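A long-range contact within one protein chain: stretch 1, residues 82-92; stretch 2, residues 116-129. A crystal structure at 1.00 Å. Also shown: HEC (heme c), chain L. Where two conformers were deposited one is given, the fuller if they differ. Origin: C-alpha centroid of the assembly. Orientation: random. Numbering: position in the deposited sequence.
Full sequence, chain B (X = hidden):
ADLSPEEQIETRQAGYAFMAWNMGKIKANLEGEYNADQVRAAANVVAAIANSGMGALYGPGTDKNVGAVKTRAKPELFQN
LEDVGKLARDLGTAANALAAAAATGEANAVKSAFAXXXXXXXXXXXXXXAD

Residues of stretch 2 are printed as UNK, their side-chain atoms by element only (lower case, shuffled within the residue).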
ATOM      1  N   GLU B  82     -14.961 -13.168  12.717  1.00 20.80           N
ATOM      2  CA  GLU B  82     -14.617 -14.361  11.964  1.00 26.15           C
ATOM      3  C   GLU B  82     -15.058 -14.307  10.491  1.00 22.19           C
ATOM      4  O   GLU B  82     -14.303 -14.721   9.591  1.00 21.29           O
ATOM      5  CB  GLU B  82     -15.109 -15.602  12.674  1.00 31.93           C
ATOM      6  CG  GLU B  82     -14.055 -16.080  13.672  1.00 48.83           C
ATOM      7  CD  GLU B  82     -14.589 -16.812  14.906  1.00 62.62           C
ATOM      8  OE1 GLU B  82     -13.785 -17.575  15.502  1.00 73.87           O
ATOM      9  OE2 GLU B  82     -15.771 -16.626  15.308  1.00 62.92           O
ATOM     10  N   ASP B  83     -16.268 -13.810  10.234  1.00 19.74           N
ATOM     11  CA  ASP B  83     -16.749 -13.654   8.853  1.00 19.48           C
ATOM     12  C   ASP B  83     -15.929 -12.567   8.130  1.00 17.94           C
ATOM     13  O   ASP B  83     -15.560 -12.758   6.955  1.00 16.33           O
ATOM     14  CB  ASP B  83     -18.241 -13.274   8.783  1.00 21.76           C
ATOM     15  CG  ASP B  83     -18.764 -13.210   7.332  1.00 18.67           C
ATOM     16  OD1 ASP B  83     -18.656 -14.283   6.690  1.00 26.80           O
ATOM     17  OD2 ASP B  83     -19.304 -12.155   6.868  1.00 19.90           O
ATOM     18  N   VAL B  84     -15.633 -11.457   8.804  1.00 17.37           N
ATOM     19  CA  VAL B  84     -14.760 -10.465   8.211  0.80 16.02           C
ATOM     20  C   VAL B  84     -13.426 -11.070   7.796  1.00 15.46           C
ATOM     21  O   VAL B  84     -12.921 -10.821   6.725  1.00 14.65           O
ATOM     22  CB  VAL B  84     -14.492  -9.290   9.228  0.80 17.97           C
ATOM     23  CG1 VAL B  84     -13.564  -8.261   8.625  0.80 17.60           C
ATOM     24  CG2 VAL B  84     -15.792  -8.611   9.656  0.80 18.02           C
ATOM     25  N   GLY B  85     -12.863 -11.902   8.670  1.00 15.79           N
ATOM     26  CA  GLY B  85     -11.617 -12.578   8.406  1.00 15.57           C
ATOM     27  C   GLY B  85     -11.710 -13.464   7.163  1.00 15.03           C
ATOM     28  O   GLY B  85     -10.794 -13.529   6.328  1.00 15.86           O
ATOM     29  N   LYS B  86     -12.826 -14.173   7.033  1.00 15.10           N
ATOM     30  CA  LYS B  86     -13.036 -15.030   5.876  1.00 17.01           C
ATOM     31  C   LYS B  86     -13.103 -14.172   4.601  1.00 13.66           C
ATOM     32  O   LYS B  86     -12.495 -14.524   3.554  1.00 14.87           O
ATOM     33  CB  LYS B  86     -14.336 -15.828   6.036  1.00 19.03           C
ATOM     34  CG  LYS B  86     -14.559 -16.865   4.943  1.00 22.73           C
ATOM     35  CD  LYS B  86     -15.412 -16.359   3.783  1.00 23.17           C
ATOM     36  CE  LYS B  86     -15.504 -17.416   2.671  1.00 24.41           C
ATOM     37  NZ  LYS B  86     -16.345 -16.914   1.535  1.00 23.58           N
ATOM     38  N   LEU B  87     -13.824 -13.052   4.648  1.00 12.99           N
ATOM     39  CA  LEU B  87     -13.910 -12.161   3.486  1.00 12.58           C
ATOM     40  C   LEU B  87     -12.540 -11.568   3.143  1.00 12.64           C
ATOM     41  O   LEU B  87     -12.232 -11.375   1.944  1.00 11.48           O
ATOM     42  CB  LEU B  87     -14.931 -11.070   3.705  1.00 12.24           C
ATOM     43  CG  LEU B  87     -16.397 -11.556   3.891  1.00 13.78           C
ATOM     44  CD1 LEU B  87     -17.323 -10.388   3.927  1.00 15.23           C
ATOM     45  CD2 LEU B  87     -16.825 -12.599   2.880  1.00 16.22           C
ATOM     46  N   ALA B  88     -11.714 -11.311   4.158  1.00 12.29           N
ATOM     47  CA  ALA B  88     -10.365 -10.833   3.915  1.00 12.01           C
ATOM     48  C   ALA B  88      -9.543 -11.916   3.252  1.00 11.95           C
ATOM     49  O   ALA B  88      -8.741 -11.644   2.335  1.00 12.36           O
ATOM     50  CB  ALA B  88      -9.735 -10.346   5.208  1.00 13.21           C
ATOM     51  N   ARG B  89      -9.710 -13.168   3.690  1.00 13.32           N
ATOM     52  CA  ARG B  89      -8.976 -14.258   3.028  1.00 14.29           C
ATOM     53  C   ARG B  89      -9.412 -14.457   1.602  1.00 12.88           C
ATOM     54  O   ARG B  89      -8.547 -14.716   0.741  1.00 13.35           O
ATOM     55  CB  ARG B  89      -9.141 -15.538   3.840  1.00 16.49           C
ATOM     56  CG  ARG B  89      -8.304 -15.576   5.114  1.00 22.70           C
ATOM     57  CD  ARG B  89      -8.271 -16.931   5.840  1.00 29.54           C
ATOM     58  NE  ARG B  89      -9.602 -17.498   6.088  1.00 30.81           N
ATOM     59  CZ  ARG B  89     -10.361 -17.257   7.166  1.00 28.15           C
ATOM     60  NH1 ARG B  89      -9.971 -16.412   8.129  1.00 27.71           N
ATOM     61  NH2 ARG B  89     -11.545 -17.837   7.252  1.00 28.77           N
ATOM     62  N   ASP B  90     -10.716 -14.277   1.302  1.00 13.50           N
ATOM     63  CA  ASP B  90     -11.141 -14.361  -0.062  1.00 13.30           C
ATOM     64  C   ASP B  90     -10.460 -13.284  -0.898  1.00 11.32           C
ATOM     65  O   ASP B  90     -10.036 -13.567  -2.028  1.00 12.32           O
ATOM     66  CB  ASP B  90     -12.652 -14.115  -0.198  1.00 14.08           C
ATOM     67  CG  ASP B  90     -13.554 -15.265   0.301  1.00 15.25           C
ATOM     68  OD1 ASP B  90     -13.059 -16.346   0.614  1.00 17.75           O
ATOM     69  OD2 ASP B  90     -14.802 -14.945   0.374  1.00 17.87           O
ATOM     70  N   LEU B  91     -10.325 -12.069  -0.368  1.00 11.13           N
ATOM     71  CA  LEU B  91      -9.575 -11.043  -1.084  1.00 10.37           C
ATOM     72  C   LEU B  91      -8.122 -11.447  -1.259  1.00  9.91           C
ATOM     73  O   LEU B  91      -7.585 -11.259  -2.369  1.00 10.82           O
ATOM     74  CB  LEU B  91      -9.647  -9.687  -0.382  1.00 10.67           C
ATOM     75  CG  LEU B  91      -8.896  -8.591  -1.131  1.00 10.29           C
ATOM     76  CD1 LEU B  91      -9.616  -8.219  -2.393  1.00 12.91           C
ATOM     77  CD2 LEU B  91      -8.676  -7.359  -0.239  1.00 11.15           C
ATOM     78  N   GLY B  92      -7.464 -11.973  -0.232  1.00 10.74           N
ATOM     79  CA  GLY B  92      -6.066 -12.309  -0.370  1.00 11.46           C
ATOM     80  C   GLY B  92      -5.828 -13.284  -1.514  1.00 11.30           C
ATOM     81  O   GLY B  92      -4.894 -13.148  -2.302  1.00 11.73           O
ATOM     82  N   UNK B 116     -12.949 -10.926 -10.074  1.00 11.18           N
ATOM     83  CA  UNK B 116     -13.036 -11.698  -8.845  1.00 12.47           C
ATOM     84  C   UNK B 116     -12.531 -10.847  -7.641  1.00 11.23           C
ATOM     85  O   UNK B 116     -13.096 -10.891  -6.552  1.00 11.74           O
ATOM     86  o   UNK B 116     -13.885 -13.765 -10.448  1.00 19.02           O
ATOM     87  c   UNK B 116     -12.813 -14.026  -9.881  1.00 15.97           C
ATOM     88  c   UNK B 116     -12.255 -12.994  -8.894  1.00 13.06           C
ATOM     89  o   UNK B 116     -12.140 -15.038 -10.092  1.00 19.83           O
ATOM     90  N   UNK B 117     -11.457 -10.088  -7.835  1.00 10.48           N
ATOM     91  CA  UNK B 117     -11.009  -9.176  -6.768  1.00  9.81           C
ATOM     92  C   UNK B 117     -12.071  -8.155  -6.466  1.00  9.80           C
ATOM     93  O   UNK B 117     -12.384  -7.942  -5.269  1.00  9.94           O
ATOM     94  c   UNK B 117      -9.285  -7.476  -6.145  1.00 11.41           C
ATOM     95  c   UNK B 117      -8.566  -9.604  -7.204  1.00 10.73           C
ATOM     96  c   UNK B 117      -9.656  -8.532  -7.156  1.00 10.23           C
ATOM     97  N   UNK B 118     -12.605  -7.449  -7.467  1.00 10.43           N
ATOM     98  CA  UNK B 118     -13.586  -6.427  -7.197  1.00 11.04           C
ATOM     99  C   UNK B 118     -14.770  -7.003  -6.439  1.00 11.47           C
ATOM    100  O   UNK B 118     -15.341  -6.332  -5.573  1.00 12.03           O
ATOM    101  N   UNK B 119     -15.179  -8.224  -6.792  1.00 11.91           N
ATOM    102  CA  UNK B 119     -16.306  -8.849  -6.074  1.00 13.01           C
ATOM    103  C   UNK B 119     -15.959  -9.052  -4.602  1.00 11.57           C
ATOM    104  O   UNK B 119     -16.831  -8.900  -3.739  1.00 12.43           O
ATOM    105  c   UNK B 119     -16.675 -10.147  -6.760  1.00 13.51           C
ATOM    106  N   UNK B 120     -14.702  -9.411  -4.318  1.00 11.29           N
ATOM    107  CA  UNK B 120     -14.278  -9.609  -2.932  1.00 10.74           C
ATOM    108  C   UNK B 120     -14.266  -8.272  -2.159  1.00 10.89           C
ATOM    109  O   UNK B 120     -14.651  -8.232  -0.990  1.00 11.39           O
ATOM    110  c   UNK B 120     -12.935 -10.321  -2.864  1.00 11.45           C
ATOM    111  N   UNK B 121     -13.814  -7.194  -2.778  1.00 10.38           N
ATOM    112  CA  UNK B 121     -13.881  -5.890  -2.103  1.00 10.33           C
ATOM    113  C   UNK B 121     -15.354  -5.575  -1.778  1.00 10.31           C
ATOM    114  O   UNK B 121     -15.693  -5.177  -0.665  1.00 11.37           O
ATOM    115  c   UNK B 121     -13.357  -4.768  -2.989  1.00 11.11           C
ATOM    116  s   UNK B 121     -11.796  -5.008  -3.893  1.00 10.82           S
ATOM    117  N   UNK B 122     -16.202  -5.722  -2.792  1.00 11.09           N
ATOM    118  CA  UNK B 122     -17.610  -5.343  -2.622  1.00 12.46           C
ATOM    119  C   UNK B 122     -18.320  -6.193  -1.603  1.00 12.35           C
ATOM    120  O   UNK B 122     -19.163  -5.692  -0.844  1.00 13.38           O
ATOM    121  c   UNK B 122     -20.402  -5.188  -5.356  1.00 22.31           C
ATOM    122  c   UNK B 122     -19.775  -5.023  -3.971  1.00 18.33           C
ATOM    123  c   UNK B 122     -21.869  -4.815  -5.338  1.00 32.35           C
ATOM    124  n   UNK B 122     -22.510  -5.025  -6.683  1.00 36.57           N
ATOM    125  c   UNK B 122     -18.309  -5.492  -3.985  1.00 14.17           C
ATOM    126  N   UNK B 123     -18.013  -7.482  -1.514  1.00 12.18           N
ATOM    127  CA  UNK B 123     -18.698  -8.388  -0.591  1.00 14.28           C
ATOM    128  C   UNK B 123     -18.489  -7.886   0.829  1.00 12.70           C
ATOM    129  O   UNK B 123     -19.418  -7.911   1.679  1.00 13.81           O
ATOM    130  c   UNK B 123     -18.208  -9.847  -0.742  1.00 15.45           C
ATOM    131  N   UNK B 124     -17.257  -7.483   1.132  1.00 12.29           N
ATOM    132  CA  UNK B 124     -16.974  -6.975   2.475  1.00 11.79           C
ATOM    133  C   UNK B 124     -17.616  -5.612   2.714  1.00 11.32           C
ATOM    134  O   UNK B 124     -18.238  -5.404   3.763  1.00 12.06           O
ATOM    135  c   UNK B 124     -15.473  -6.999   2.725  1.00 11.38           C
ATOM    136  s   UNK B 124     -15.148  -6.531   4.438  1.00 11.17           S
ATOM    137  N   UNK B 125     -17.509  -4.707   1.741  1.00 10.98           N
ATOM    138  CA  UNK B 125     -18.067  -3.421   1.902  1.00 10.27           C
ATOM    139  C   UNK B 125     -19.571  -3.486   2.161  1.00 12.93           C
ATOM    140  O   UNK B 125     -20.101  -2.743   3.014  1.00 12.44           O
ATOM    141  c   UNK B 125     -15.325  -2.235   1.436  1.00  9.73           C
ATOM    142  c   UNK B 125     -17.827  -2.557   0.682  1.00 11.60           C
ATOM    143  n   UNK B 125     -15.799  -1.870  -0.654  1.00 11.46           N
ATOM    144  c   UNK B 125     -14.484  -1.659  -0.456  1.00 11.39           C
ATOM    145  c   UNK B 125     -16.358  -2.226   0.505  1.00 10.71           C
ATOM    146  n   UNK B 125     -14.192  -1.870   0.815  1.00  9.81           N
ATOM    147  N   UNK B 126     -20.271  -4.340   1.405  1.00 12.12           N
ATOM    148  CA  UNK B 126     -21.734  -4.382   1.513  1.00 13.66           C
ATOM    149  C   UNK B 126     -22.137  -4.695   2.949  1.00 14.64           C
ATOM    150  O   UNK B 126     -23.143  -4.181   3.423  1.00 15.96           O
ATOM    151  n   UNK B 126     -23.856  -4.881  -2.673  1.00 51.80           N
ATOM    152  c   UNK B 126     -23.023  -5.548  -1.854  1.00 39.74           C
ATOM    153  c   UNK B 126     -22.285  -5.397   0.543  1.00 17.35           C
ATOM    154  o   UNK B 126     -22.828  -6.763  -1.933  1.00 36.01           O
ATOM    155  c   UNK B 126     -22.322  -4.737  -0.816  1.00 20.63           C
ATOM    156  N   UNK B 127     -21.412  -5.581   3.603  1.00 13.54           N
ATOM    157  CA  UNK B 127     -21.755  -5.943   4.954  1.00 13.82           C
ATOM    158  C   UNK B 127     -21.227  -4.979   5.995  1.00 13.06           C
ATOM    159  O   UNK B 127     -21.878  -4.803   7.042  1.00 14.54           O
ATOM    160  c   UNK B 127     -21.206  -7.335   5.257  1.00 14.84           C
ATOM    161  c   UNK B 127     -22.063 -11.027   4.587  1.00 23.16           C
ATOM    162  c   UNK B 127     -21.215  -9.788   4.820  1.00 18.65           C
ATOM    163  c   UNK B 127     -21.942  -8.475   4.569  1.00 17.13           C
ATOM    164  n   UNK B 127     -21.169 -12.236   4.715  1.00 25.21           N
ATOM    165  N   UNK B 128     -19.978  -4.493   5.807  1.00 12.55           N
ATOM    166  CA  UNK B 128     -19.220  -4.005   6.936  1.00 12.01           C
ATOM    167  C   UNK B 128     -18.669  -2.577   6.827  1.00 13.06           C
ATOM    168  O   UNK B 128     -18.071  -2.093   7.788  1.00 13.31           O
ATOM    169  c   UNK B 128     -18.073  -4.953   7.216  1.00 12.53           C
ATOM    170  c   UNK B 128     -19.894  -7.856   8.890  1.00 14.58           C
ATOM    171  c   UNK B 128     -19.443  -6.580   8.583  1.00 13.21           C
ATOM    172  c   UNK B 128     -19.405  -8.937   8.215  1.00 14.52           C
ATOM    173  o   UNK B 128     -19.868 -10.201   8.524  1.00 17.45           O
ATOM    174  c   UNK B 128     -18.506  -6.367   7.559  1.00 13.33           C
ATOM    175  c   UNK B 128     -18.458  -8.737   7.182  1.00 14.42           C
ATOM    176  c   UNK B 128     -18.040  -7.475   6.858  1.00 13.33           C
ATOM    177  N   UNK B 129     -18.872  -1.905   5.704  1.00 12.43           N
ATOM    178  CA  UNK B 129     -18.374  -0.532   5.520  1.00 12.26           C
ATOM    179  C   UNK B 129     -19.513   0.410   5.307  1.00 13.23           C
ATOM    180  O   UNK B 129     -20.399   0.155   4.476  1.00 14.69           O
ATOM    181  n   UNK B 129     -16.876   1.077   1.727  1.00 13.03           N
ATOM    182  c   UNK B 129     -15.987   1.068   2.876  1.00 12.49           C
ATOM    183  n   UNK B 129     -17.294   1.339  -0.521  1.00 17.08           N
ATOM    184  c   UNK B 129     -16.785   0.904   4.162  1.00 13.24           C
ATOM    185  n   UNK B 129     -15.121   1.424   0.240  1.00 15.06           N
ATOM    186  c   UNK B 129     -17.414  -0.482   4.332  1.00 12.81           C
ATOM    187  c   UNK B 129     -16.442   1.271   0.490  1.00 14.53           C
TER
HETATM  188 FE   HEC L 201     -12.275  -1.723   1.734  1.00  8.98          FE
HETATM  189  CHA HEC L 201     -12.662   1.226   3.498  1.00  9.61           C
HETATM  190  CHB HEC L 201     -11.256   0.037  -1.034  1.00  9.82           C
HETATM  191  CHC HEC L 201     -11.365  -4.627   0.206  1.00  9.30           C
HETATM  192  CHD HEC L 201     -13.278  -3.449   4.494  1.00 10.58           C
HETATM  193  NA  HEC L 201     -12.073   0.290   1.280  1.00  9.68           N
HETATM  194  C1A HEC L 201     -12.267   1.336   2.125  1.00  9.15           C
HETATM  195  C2A HEC L 201     -12.134   2.564   1.427  1.00 10.39           C
HETATM  196  C3A HEC L 201     -11.746   2.246   0.096  1.00 10.16           C
HETATM  197  C4A HEC L 201     -11.674   0.806   0.100  1.00  9.35           C
HETATM  198  CMA HEC L 201     -11.390   3.147  -1.020  1.00 11.83           C
HETATM  199  CAA HEC L 201     -12.446   3.919   1.977  1.00 14.27           C
HETATM  200  CBA HEC L 201     -11.358   4.880   1.935  1.00 14.42           C
HETATM  201  CGA HEC L 201     -10.261   4.321   2.772  1.00 10.75           C
HETATM  202  O1A HEC L 201      -9.081   4.484   2.298  1.00 13.77           O
HETATM  203  O2A HEC L 201     -10.421   3.802   3.884  1.00 13.32           O
HETATM  204  NB  HEC L 201     -11.411  -2.191  -0.060  1.00  8.97           N
HETATM  205  C1B HEC L 201     -11.099  -1.368  -1.052  1.00  9.08           C
HETATM  206  C2B HEC L 201     -10.681  -2.062  -2.250  1.00  9.12           C
HETATM  207  C3B HEC L 201     -10.680  -3.402  -1.857  1.00  9.09           C
HETATM  208  C4B HEC L 201     -11.138  -3.451  -0.487  1.00  8.70           C
HETATM  209  CMB HEC L 201     -10.299  -1.485  -3.545  1.00 10.60           C
HETATM  210  CAB HEC L 201     -10.369  -4.655  -2.656  1.00  9.73           C
HETATM  211  CBB HEC L 201      -9.215  -4.606  -3.577  1.00 10.27           C
HETATM  212  NC  HEC L 201     -12.310  -3.695   2.260  1.00  9.80           N
HETATM  213  C1C HEC L 201     -11.926  -4.764   1.493  1.00  9.47           C
HETATM  214  C2C HEC L 201     -12.211  -6.041   2.144  1.00  9.59           C
HETATM  215  C3C HEC L 201     -12.747  -5.663   3.393  1.00  9.72           C
HETATM  216  C4C HEC L 201     -12.807  -4.212   3.405  1.00  9.28           C
HETATM  217  CMC HEC L 201     -11.973  -7.358   1.508  1.00 11.00           C
HETATM  218  CAC HEC L 201     -13.265  -6.540   4.506  1.00 10.39           C
HETATM  219  CBC HEC L 201     -12.774  -7.957   4.513  1.00 11.89           C
HETATM  220  ND  HEC L 201     -12.905  -1.232   3.581  1.00  9.91           N
HETATM  221  C1D HEC L 201     -13.255  -2.057   4.596  1.00  9.71           C
HETATM  222  C2D HEC L 201     -13.595  -1.363   5.801  1.00 10.23           C
HETATM  223  C3D HEC L 201     -13.356  -0.035   5.561  1.00  9.54           C
HETATM  224  C4D HEC L 201     -12.884   0.010   4.167  1.00  9.51           C
HETATM  225  CMD HEC L 201     -14.109  -1.992   7.079  1.00 11.32           C
HETATM  226  CAD HEC L 201     -13.438   1.144   6.481  1.00 11.02           C
HETATM  227  CBD HEC L 201     -12.070   1.364   7.183  1.00 10.90           C
HETATM  228  CGD HEC L 201     -12.128   2.459   8.234  1.00 10.13           C
HETATM  229  O1D HEC L 201     -12.668   3.553   7.896  1.00 10.83           O
HETATM  230  O2D HEC L 201     -11.684   2.207   9.365  1.00 11.61           O
HETATM  231  O   HOH W   1     -14.477 -10.683   0.328  1.00 13.49           O

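Position 116 carries two carbons, the second bearing two oxygens, and these atoms make no contact with stretch 1: a solvent-facing carboxylate, Asp-116. At 117 one carbon forks into two more, three in all, and a branch tip packs against Leu-91; this is Val-117, with CG1 3.8 Å from Leu-91 CD1. Position 118 has no side-chain atoms, so it is Gly-118. Position 119 has a single carbon, out of reach of the partner helix: Ala-119.

Position 120 also has one carbon, but here it lies against the opposing backbone, its CB 3.9 Å from Leu-91 CA. It is Ala-120, and its CA is 5.3 Å from the CA of Leu-91, a close approach suited to so small a side chain. Position 121 shows a carbon and then a sulfur, the sulfur 1.9 Å from HEC CAB. Cys-121 is thus covalently tied to the heme, while its SG still lies 4.2 Å from Leu-91 CD1.

At 122 four carbons in a row end in nitrogen, out of reach of stretch 1: Lys-122. At 123 a lone carbon sits at the margin, giving Ala-123, whose backbone O is 3.9 Å from Leu-87 CD1. Position 124 repeats carbon then sulfur, the sulfur bonded to HEC CAC at 1.9 Å; Cys-124 turns its CB to Leu-87 CD1, 4.0 Å away. Position 125 bears a carbon and a five-membered ring of three carbons and two nitrogens, no part of it touching stretch 1: His-125, whose NE2 binds HEC FE at 2.1 Å.

Position 126 has three carbons, the last holding one oxygen and one nitrogen, and misses the partner: Gln-126. At 127 four carbons lead to a nitrogen beside a carboxylate of stretch 1; Lys-127 NZ makes a salt bridge with Asp-83 OD2 at 2.8 Å. At 128 a six-carbon ring bears one oxygen: Tyr-128, whose OH donates a hydrogen bond to Asp-83 OD2 at 2.6 Å. Val-84 CG2 lies over one ring face, 3.6 Å from Tyr-128 CE2. Finally, 129 has three carbons, a nitrogen, and a carbon with two more nitrogens: Arg-129, just past the helix and beside the heme.

The rules read clearly. Two nearly antiparallel helices pack with Leu-87 as a knob among Ala-123, Cys-124, Lys-127 and Tyr-128, while Leu-91 meets small neighbors. One carboxylate oxygen of Asp-83 accepts from both Lys-127 and Tyr-128, and water 1 donates to the backbone O atoms of Leu-87 and Ala-120. The heme-bearing helix therefore uses its cysteines twice, for thioether bonds and for packing.

Stretch 2 116-129: DVGAACKACHQKYR
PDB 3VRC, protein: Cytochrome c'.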